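Local coordinates for general odorant-binding protein 28a (Drosophila melanogaster, PDB 6QQ4) that probably binds odorants and pheromones as a small secreted carrier of the insect PBP/GOBP family, and is involved in detecting the floral odour beta-ionone, at residues Y39-K50 and D98-A106; L61-A70 and L81-A92. All coordinates share one frame; numbering follows the deposited sequence.

Contact 1 of 2, residues Y39-K50 and D98-A106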
loop_
_atom_site.group_PDB
_atom_site.type_symbol
_atom_site.label_atom_id
_atom_site.label_comp_id
_atom_site.label_asym_id
_atom_site.label_seq_id
_atom_site.Cartn_x
_atom_site.Cartn_y
_atom_site.Cartn_z
ATOM N N TYR A 39 12.789 5.158 -7.376
ATOM C CA TYR A 39 13.070 3.922 -6.634
ATOM C C TYR A 39 12.885 4.120 -5.134
ATOM O O TYR A 39 12.363 3.247 -4.437
ATOM C CB TYR A 39 14.489 3.440 -6.937
ATOM C CG TYR A 39 14.858 2.124 -6.310
ATOM C CD1 TYR A 39 14.350 0.927 -6.803
ATOM C CD2 TYR A 39 15.715 2.077 -5.227
ATOM C CE1 TYR A 39 14.677 -0.273 -6.224
ATOM C CE2 TYR A 39 16.062 0.890 -4.649
ATOM C CZ TYR A 39 15.539 -0.279 -5.134
ATOM O OH TYR A 39 15.908 -1.450 -4.517
ATOM N N ALA A 40 13.340 5.269 -4.640
ATOM C CA ALA A 40 13.173 5.621 -3.236
ATOM C C ALA A 40 11.694 5.639 -2.847
ATOM O O ALA A 40 11.328 5.225 -1.752
ATOM C CB ALA A 40 13.813 6.976 -2.955
ATOM N N GLY A 41 10.850 6.138 -3.748
ATOM C CA GLY A 41 9.417 6.135 -3.528
ATOM C C GLY A 41 8.864 4.718 -3.476
ATOM O O GLY A 41 7.947 4.429 -2.718
ATOM N N LYS A 42 9.410 3.827 -4.295
ATOM C CA LYS A 42 9.064 2.404 -4.187
ATOM C C LYS A 42 9.507 1.837 -2.837
ATOM O O LYS A 42 8.799 1.023 -2.206
ATOM C CB LYS A 42 9.718 1.594 -5.301
ATOM C CG LYS A 42 9.271 1.965 -6.711
ATOM C CD LYS A 42 9.960 1.056 -7.726
ATOM C CE LYS A 42 9.591 1.451 -9.134
ATOM N NZ LYS A 42 10.347 0.605 -10.120
ATOM N N CYS A 43 10.695 2.245 -2.397
ATOM C CA CYS A 43 11.181 1.767 -1.113
ATOM C C CYS A 43 10.373 2.437 0.017
ATOM O O CYS A 43 10.153 1.836 1.061
ATOM C CB CYS A 43 12.681 2.032 -0.953
ATOM S SG CYS A 43 13.754 0.985 -1.972
ATOM N N LEU A 44 9.936 3.677 -0.186
ATOM C CA LEU A 44 9.081 4.327 0.807
ATOM C C LEU A 44 7.832 3.464 0.985
ATOM O O LEU A 44 7.451 3.089 2.087
ATOM C CB LEU A 44 8.712 5.751 0.387
ATOM C CG LEU A 44 7.703 6.507 1.263
ATOM C CD1 LEU A 44 8.236 6.682 2.684
ATOM C CD2 LEU A 44 7.355 7.852 0.653
ATOM N N ARG A 45 7.224 3.106 -0.128
ATOM C CA ARG A 45 6.036 2.278 -0.096
ATOM C C ARG A 45 6.258 0.922 0.558
ATOM O O ARG A 45 5.385 0.450 1.287
ATOM C CB ARG A 45 5.496 2.120 -1.510
ATOM C CG ARG A 45 4.898 3.439 -1.970
ATOM C CD ARG A 45 4.771 3.548 -3.467
ATOM N NE ARG A 45 4.556 4.939 -3.863
ATOM C CZ ARG A 45 3.661 5.324 -4.768
ATOM N NH1 ARG A 45 2.898 4.408 -5.375
ATOM N NH2 ARG A 45 3.528 6.614 -5.058
ATOM N N ALA A 46 7.417 0.309 0.340
ATOM C CA ALA A 46 7.737 -0.962 1.011
ATOM C C ALA A 46 7.762 -0.787 2.524
ATOM O O ALA A 46 7.273 -1.628 3.263
ATOM C CB ALA A 46 9.073 -1.508 0.537
ATOM N N CYS A 47 8.343 0.322 2.961
ATOM C CA CYS A 47 8.501 0.615 4.380
ATOM C C CYS A 47 7.138 0.817 5.052
ATOM O O CYS A 47 6.903 0.354 6.167
ATOM C CB CYS A 47 9.385 1.849 4.568
ATOM S SG CYS A 47 9.692 2.334 6.311
ATOM N N VAL A 48 6.237 1.502 4.369
ATOM C CA VAL A 48 4.880 1.652 4.869
ATOM C C VAL A 48 4.129 0.313 4.912
ATOM O O VAL A 48 3.517 -0.029 5.923
ATOM C CB VAL A 48 4.087 2.652 4.016
ATOM C CG1 VAL A 48 2.622 2.629 4.401
ATOM C CG2 VAL A 48 4.674 4.048 4.188
ATOM N N MET A 49 4.172 -0.435 3.818
ATOM C CA MET A 49 3.463 -1.707 3.750
ATOM C C MET A 49 3.955 -2.674 4.826
ATOM O O MET A 49 3.162 -3.388 5.444
ATOM C CB MET A 49 3.608 -2.327 2.365
ATOM C CG MET A 49 2.773 -1.656 1.281
ATOM S SD MET A 49 2.952 -2.516 -0.292
ATOM C CE MET A 49 2.059 -1.420 -1.399
ATOM N N LYS A 50 5.263 -2.691 5.046
ATOM C CA LYS A 50 5.855 -3.538 6.069
ATOM C C LYS A 50 5.398 -3.102 7.463
ATOM O O LYS A 50 5.211 -3.930 8.353
ATOM C CB LYS A 50 7.387 -3.513 5.970
ATOM C CG LYS A 50 7.906 -4.372 4.833
ATOM C CD LYS A 50 9.408 -4.470 4.832
ATOM C CE LYS A 50 9.857 -5.492 3.802
ATOM N NZ LYS A 50 11.336 -5.552 3.736
ATOM N N ASP A 98 12.221 -10.105 -6.436
ATOM C CA ASP A 98 12.803 -10.420 -5.131
ATOM C C ASP A 98 13.146 -9.146 -4.360
ATOM O O ASP A 98 13.171 -9.133 -3.132
ATOM C CB ASP A 98 14.055 -11.280 -5.303
ATOM C CG ASP A 98 13.751 -12.653 -5.899
ATOM O OD1 ASP A 98 12.674 -13.227 -5.603
ATOM O OD2 ASP A 98 14.607 -13.156 -6.656
ATOM N N ASP A 99 13.426 -8.080 -5.096
ATOM C CA ASP A 99 13.642 -6.759 -4.512
ATOM C C ASP A 99 12.348 -6.269 -3.840
ATOM O O ASP A 99 11.331 -6.108 -4.507
ATOM C CB ASP A 99 14.105 -5.781 -5.599
ATOM C CG ASP A 99 14.413 -4.385 -5.059
ATOM O OD1 ASP A 99 13.593 -3.813 -4.326
ATOM O OD2 ASP A 99 15.478 -3.845 -5.382
ATOM N N HIS A 100 12.395 -6.030 -2.531
ATOM C CA HIS A 100 11.185 -5.724 -1.756
ATOM C C HIS A 100 10.585 -4.356 -2.110
ATOM O O HIS A 100 9.369 -4.144 -2.030
ATOM C CB HIS A 100 11.492 -5.783 -0.253
ATOM C CG HIS A 100 11.808 -7.163 0.249
ATOM N ND1 HIS A 100 11.930 -7.455 1.591
ATOM C CD2 HIS A 100 12.011 -8.330 -0.409
ATOM C CE1 HIS A 100 12.204 -8.742 1.739
ATOM N NE2 HIS A 100 12.267 -9.293 0.540
ATOM N N CYS A 101 11.444 -3.430 -2.499
ATOM C CA CYS A 101 10.976 -2.119 -2.901
ATOM C C CYS A 101 10.155 -2.255 -4.170
ATOM O O CYS A 101 9.034 -1.750 -4.242
ATOM C CB CYS A 101 12.155 -1.164 -3.095
ATOM S SG CYS A 101 13.116 -0.925 -1.602
ATOM N N GLU A 102 10.715 -2.957 -5.157
ATOM C CA GLU A 102 10.008 -3.197 -6.407
ATOM C C GLU A 102 8.788 -4.123 -6.195
ATOM O O GLU A 102 7.782 -3.996 -6.895
ATOM C CB GLU A 102 10.974 -3.770 -7.456
ATOM C CG GLU A 102 11.984 -2.727 -7.950
ATOM C CD GLU A 102 13.102 -3.289 -8.827
ATOM O OE1 GLU A 102 13.326 -4.514 -8.846
ATOM O OE2 GLU A 102 13.760 -2.482 -9.515
ATOM N N ALA A 103 8.869 -5.029 -5.232
ATOM C CA ALA A 103 7.724 -5.899 -4.944
ATOM C C ALA A 103 6.560 -5.097 -4.361
ATOM O O ALA A 103 5.399 -5.352 -4.708
ATOM C CB ALA A 103 8.114 -7.004 -4.011
ATOM N N ALA A 104 6.868 -4.141 -3.483
ATOM C CA ALA A 104 5.841 -3.276 -2.892
ATOM C C ALA A 104 5.105 -2.498 -3.972
ATOM O O ALA A 104 3.880 -2.364 -3.929
ATOM C CB ALA A 104 6.437 -2.332 -1.891
ATOM N N GLU A 105 5.838 -2.024 -4.970
ATOM C CA GLU A 105 5.220 -1.250 -6.036
ATOM C C GLU A 105 4.411 -2.106 -7.017
ATOM O O GLU A 105 3.412 -1.648 -7.575
ATOM C CB GLU A 105 6.290 -0.462 -6.795
ATOM C CG GLU A 105 5.749 0.490 -7.820
ATOM C CD GLU A 105 4.806 1.534 -7.226
ATOM O OE1 GLU A 105 4.750 1.664 -5.992
ATOM O OE2 GLU A 105 4.138 2.255 -8.001
ATOM N N ALA A 106 4.843 -3.339 -7.245
ATOM C CA ALA A 106 4.068 -4.228 -8.094
ATOM C C ALA A 106 2.747 -4.574 -7.392
ATOM O O ALA A 106 1.709 -4.634 -8.026
ATOM C CB ALA A 106 4.847 -5.472 -8.432
HETATM O O HOH W 1 12.736 -0.114 -10.527
#

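Contact 2 of 2, residues L61-A70 and L81-A92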
loop_
_atom_site.group_PDB
_atom_site.type_symbol
_atom_site.label_atom_id
_atom_site.label_comp_id
_atom_site.label_asym_id
_atom_site.label_seq_id
_atom_site.Cartn_x
_atom_site.Cartn_y
_atom_site.Cartn_z
ATOM N N LEU A 61 3.074 -10.495 -0.099
ATOM C CA LEU A 61 1.857 -9.973 0.513
ATOM C C LEU A 61 1.366 -10.944 1.592
ATOM O O LEU A 61 1.364 -12.161 1.387
ATOM C CB LEU A 61 0.764 -9.752 -0.541
ATOM C CG LEU A 61 -0.176 -8.572 -0.302
ATOM C CD1 LEU A 61 0.540 -7.258 -0.605
ATOM C CD2 LEU A 61 -1.440 -8.714 -1.132
ATOM N N ASP A 62 0.970 -10.395 2.734
ATOM C CA ASP A 62 0.458 -11.177 3.853
ATOM C C ASP A 62 -0.980 -10.762 4.161
ATOM O O ASP A 62 -1.211 -9.723 4.774
ATOM C CB ASP A 62 1.340 -10.982 5.084
ATOM C CG ASP A 62 1.082 -12.018 6.171
ATOM O OD1 ASP A 62 -0.086 -12.424 6.361
ATOM O OD2 ASP A 62 2.060 -12.418 6.841
ATOM N N THR A 63 -1.937 -11.589 3.749
ATOM C CA THR A 63 -3.346 -11.221 3.842
ATOM C C THR A 63 -4.032 -11.664 5.130
ATOM O O THR A 63 -5.200 -11.334 5.344
ATOM C CB THR A 63 -4.139 -11.791 2.674
ATOM O OG1 THR A 63 -3.869 -13.194 2.566
ATOM C CG2 THR A 63 -3.753 -11.079 1.367
ATOM N N GLU A 64 -3.321 -12.402 5.982
ATOM C CA GLU A 64 -3.845 -12.769 7.301
ATOM C C GLU A 64 -4.143 -11.513 8.122
ATOM O O GLU A 64 -3.629 -10.440 7.815
ATOM C CB GLU A 64 -2.861 -13.672 8.051
ATOM N N ALA A 65 -4.957 -11.657 9.169
ATOM C CA ALA A 65 -5.453 -10.513 9.943
ATOM C C ALA A 65 -6.110 -9.500 9.005
ATOM O O ALA A 65 -5.762 -8.313 9.001
ATOM C CB ALA A 65 -4.326 -9.856 10.749
ATOM N N GLY A 66 -7.058 -9.996 8.214
ATOM C CA GLY A 66 -7.713 -9.223 7.174
ATOM C C GLY A 66 -8.120 -7.809 7.538
ATOM O O GLY A 66 -7.571 -6.850 6.994
ATOM N N HIS A 67 -9.068 -7.682 8.465
ATOM C CA HIS A 67 -9.642 -6.386 8.823
ATOM C C HIS A 67 -8.605 -5.348 9.219
ATOM O O HIS A 67 -8.633 -4.220 8.724
ATOM C CB HIS A 67 -10.645 -6.531 9.970
ATOM C CG HIS A 67 -10.969 -5.229 10.638
ATOM N ND1 HIS A 67 -11.967 -4.392 10.190
ATOM C CD2 HIS A 67 -10.413 -4.613 11.711
ATOM C CE1 HIS A 67 -12.014 -3.316 10.957
ATOM N NE2 HIS A 67 -11.081 -3.426 11.887
ATOM N N GLU A 68 -7.713 -5.729 10.131
ATOM C CA GLU A 68 -6.691 -4.825 10.640
ATOM C C GLU A 68 -5.858 -4.269 9.491
ATOM O O GLU A 68 -5.449 -3.116 9.535
ATOM C CB GLU A 68 -5.799 -5.535 11.662
ATOM N N LYS A 69 -5.642 -5.085 8.459
ATOM C CA LYS A 69 -4.877 -4.681 7.275
ATOM C C LYS A 69 -5.675 -3.782 6.324
ATOM O O LYS A 69 -5.290 -2.641 6.045
ATOM C CB LYS A 69 -4.386 -5.916 6.511
ATOM C CG LYS A 69 -3.012 -6.443 6.921
ATOM C CD LYS A 69 -3.021 -7.072 8.299
ATOM C CE LYS A 69 -1.745 -7.870 8.559
ATOM N NZ LYS A 69 -1.541 -8.969 7.572
ATOM N N ALA A 70 -6.785 -4.309 5.819
ATOM C CA ALA A 70 -7.602 -3.601 4.837
ATOM C C ALA A 70 -8.143 -2.262 5.362
ATOM O O ALA A 70 -8.264 -1.293 4.598
ATOM C CB ALA A 70 -8.756 -4.492 4.371
ATOM N N LEU A 81 -14.681 -1.794 2.697
ATOM C CA LEU A 81 -13.790 -2.705 3.390
ATOM C C LEU A 81 -13.836 -4.067 2.751
ATOM O O LEU A 81 -12.807 -4.705 2.576
ATOM C CB LEU A 81 -14.171 -2.805 4.864
ATOM C CG LEU A 81 -13.124 -3.164 5.907
ATOM C CD1 LEU A 81 -11.769 -2.644 5.507
ATOM C CD2 LEU A 81 -13.554 -2.555 7.233
ATOM N N LYS A 82 -15.039 -4.502 2.386
ATOM C CA LYS A 82 -15.203 -5.804 1.767
ATOM C C LYS A 82 -14.407 -5.868 0.471
ATOM O O LYS A 82 -13.748 -6.860 0.200
ATOM C CB LYS A 82 -16.681 -6.105 1.498
ATOM C CG LYS A 82 -16.926 -7.427 0.767
ATOM C CD LYS A 82 -18.395 -7.601 0.370
ATOM C CE LYS A 82 -18.887 -6.458 -0.528
ATOM N NZ LYS A 82 -18.065 -6.255 -1.774
ATOM N N ILE A 83 -14.470 -4.804 -0.323
ATOM C CA ILE A 83 -13.782 -4.770 -1.611
ATOM C C ILE A 83 -12.260 -4.875 -1.464
ATOM O O ILE A 83 -11.607 -5.624 -2.192
ATOM C CB ILE A 83 -14.123 -3.492 -2.374
ATOM C CG1 ILE A 83 -15.619 -3.452 -2.696
ATOM C CG2 ILE A 83 -13.279 -3.384 -3.642
ATOM C CD1 ILE A 83 -16.039 -2.219 -3.455
ATOM N N ALA A 84 -11.708 -4.121 -0.524
ATOM C CA ALA A 84 -10.277 -4.170 -0.234
ATOM C C ALA A 84 -9.847 -5.589 0.103
ATOM O O ALA A 84 -8.819 -6.076 -0.380
ATOM C CB ALA A 84 -9.935 -3.236 0.901
ATOM N N LEU A 85 -10.643 -6.252 0.936
ATOM C CA LEU A 85 -10.386 -7.640 1.271
ATOM C C LEU A 85 -10.259 -8.471 0.009
ATOM O O LEU A 85 -9.353 -9.288 -0.113
ATOM C CB LEU A 85 -11.492 -8.193 2.164
ATOM C CG LEU A 85 -11.342 -7.854 3.647
ATOM C CD1 LEU A 85 -12.647 -8.088 4.390
ATOM C CD2 LEU A 85 -10.210 -8.683 4.246
ATOM N N GLU A 86 -11.156 -8.237 -0.944
ATOM C CA GLU A 86 -11.125 -8.984 -2.191
ATOM C C GLU A 86 -9.913 -8.592 -3.028
ATOM O O GLU A 86 -9.342 -9.426 -3.722
ATOM C CB GLU A 86 -12.415 -8.767 -2.972
ATOM C CG GLU A 86 -13.630 -9.314 -2.239
ATOM C CD GLU A 86 -14.946 -8.878 -2.853
ATOM O OE1 GLU A 86 -15.023 -8.748 -4.094
ATOM O OE2 GLU A 86 -15.905 -8.661 -2.083
ATOM N N ILE A 87 -9.528 -7.321 -2.950
ATOM C CA ILE A 87 -8.350 -6.826 -3.659
ATOM C C ILE A 87 -7.086 -7.492 -3.122
ATOM O O ILE A 87 -6.210 -7.889 -3.896
ATOM C CB ILE A 87 -8.263 -5.292 -3.555
ATOM C CG1 ILE A 87 -9.392 -4.663 -4.387
ATOM C CG2 ILE A 87 -6.864 -4.784 -3.976
ATOM C CD1 ILE A 87 -9.509 -3.164 -4.258
ATOM N N GLY A 88 -7.013 -7.650 -1.803
ATOM C CA GLY A 88 -5.929 -8.392 -1.183
ATOM C C GLY A 88 -5.786 -9.807 -1.725
ATOM O O GLY A 88 -4.687 -10.251 -2.065
ATOM N N ASP A 89 -6.897 -10.528 -1.810
ATOM C CA ASP A 89 -6.855 -11.901 -2.309
ATOM C C ASP A 89 -6.462 -11.957 -3.786
ATOM O O ASP A 89 -5.727 -12.855 -4.219
ATOM C CB ASP A 89 -8.205 -12.595 -2.094
ATOM C CG ASP A 89 -8.392 -13.066 -0.669
ATOM O OD1 ASP A 89 -7.387 -13.114 0.071
ATOM O OD2 ASP A 89 -9.534 -13.398 -0.291
ATOM N N THR A 90 -6.947 -10.992 -4.558
ATOM C CA THR A 90 -6.552 -10.879 -5.951
ATOM C C THR A 90 -5.048 -10.610 -6.088
ATOM O O THR A 90 -4.344 -11.325 -6.798
ATOM C CB THR A 90 -7.330 -9.763 -6.665
ATOM O OG1 THR A 90 -8.682 -10.184 -6.872
ATOM C CG2 THR A 90 -6.698 -9.455 -8.004
ATOM N N CYS A 91 -4.560 -9.595 -5.391
ATOM C CA CYS A 91 -3.215 -9.094 -5.643
ATOM C C CYS A 91 -2.129 -9.950 -4.996
ATOM O O CYS A 91 -0.994 -9.958 -5.463
ATOM C CB CYS A 91 -3.109 -7.636 -5.180
ATOM S SG CYS A 91 -4.157 -6.517 -6.162
ATOM N N ALA A 92 -2.482 -10.704 -3.955
ATOM C CA ALA A 92 -1.536 -11.631 -3.331
ATOM C C ALA A 92 -1.090 -12.715 -4.293
ATOM O O ALA A 92 -0.130 -13.433 -4.018
ATOM C CB ALA A 92 -2.141 -12.270 -2.081
#

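Contact 1 of 2, residues Y39-K50 and D98-A106
The carboxylate of D99 is gripped from both segments. Y39 OH donates to D99 OD2 at 2.6 Å; OD2 accepts with its syn lone pair and lies at the edge of the phenol ring, in its plane, with ring and carboxylate planes 83° apart. The other oxygen caps helix 100-117: D99 OD1 accepts from E102 N at 3.1 Å, from above the carboxylate plane, and more weakly from C101 N. Aspartate suits this N-cap, short enough to reach back to the backbone while a second oxygen serves the tyrosine. With its CG anti to the backbone N (chi1 -176°), Y39 sends its ring to the start of helix 100-117, where C101 SG makes an oblique sulfur-aromatic contact, 5.0 Å from the Y39 ring centroid.

Beside that ring the C43–C101 disulfide ties the helices covalently, and one turn on, small residues let them cross at 79° with axes 7.4 Å apart: A104 CB presses on A46 CA at 3.5 Å. M49 SD rests against the same methyl. At one end K50, fully extended, gives NZ to H100 ND1 at 2.9 Å in the imidazole plane, consistent with an unprotonated ND1. K42 CG packs on E105 CB at 3.8 Å. E105 bends at chi2 toward R45, but their salt bridge is weak; A36 N donates to E105 OE2, and R45 NH1 donates to Q34 O. Side-chain hydrogen bonds thus orient the helix start, while the disulfide joins the helices covalently.

Contact 2 of 2, residues L61-A70 and L81-A92
L61 CD2 lies against G88 and A92, 3.7 Å from A92 CB and equally far from G88 O. T63 CG2 lies beside it, also touching A92 CB and facing the G88 carbonyl. Farther along, A70 CB meets L81 CD1 at 3.7 Å and A84 CB at 3.9 Å, methyl against methyl. L85, whose end swings nearer than its first bond suggests, lays CD2 over the backbone of G66, at 3.9 Å from G66 CA; having no side chain, G66 leaves that leucine branch its place. L81 forks: while CD1 takes A70, CD2 goes to the imidazole of H67, approaching obliquely at 3.8 Å from H67 ND1.

These are contacts of consecutive helices in the all-helical PBP/GOBP fold. The segments of helices 66-74 and 78-91 cross at 98°, with axes 9.6 Å apart, and the non-helical run 61-65 continues over the C-terminal half of the second helix. The small A70 and A84 let the two backbones meet through single methyls, while the longer branches of L81 and L85 reach out to H67, A70 and G66.

Behind the touching residues, polar bonds shape the run before helix 66-74. D62 OD1 accepts from E64 N at 3.3 Å, an Asx turn, and K69 folds back over it, its chi2 bent to 70°, to give NZ to E64 O at 2.6 Å. L61 N is held by Y107 OH, and the L61 side chain also touches F111 of helix 100-117. C91 is joined to that same helix by its disulfide to C110.

How the contacts relate
Contacts 1 and 2 lie on opposite sides of the chain's centre, their own centres 18 Å apart and their nearest atoms about 5 Å apart without touching. In sequence both segments of contact 2 fall between those of contact 1, and helix 100-117 connects them in space: its start carries the C43–C101 disulfide, while farther along C110 bonds to C91. C47 of contact 1 extends the covalent network to C16 on helix 2-20, so all three disulfides involve one contact or the other. Bound pentaethylene glycol, probably from the crystallisation liquor, comes within about 4 Å of R45 in contact 1 and of G88 in contact 2; such molecules often mark pockets.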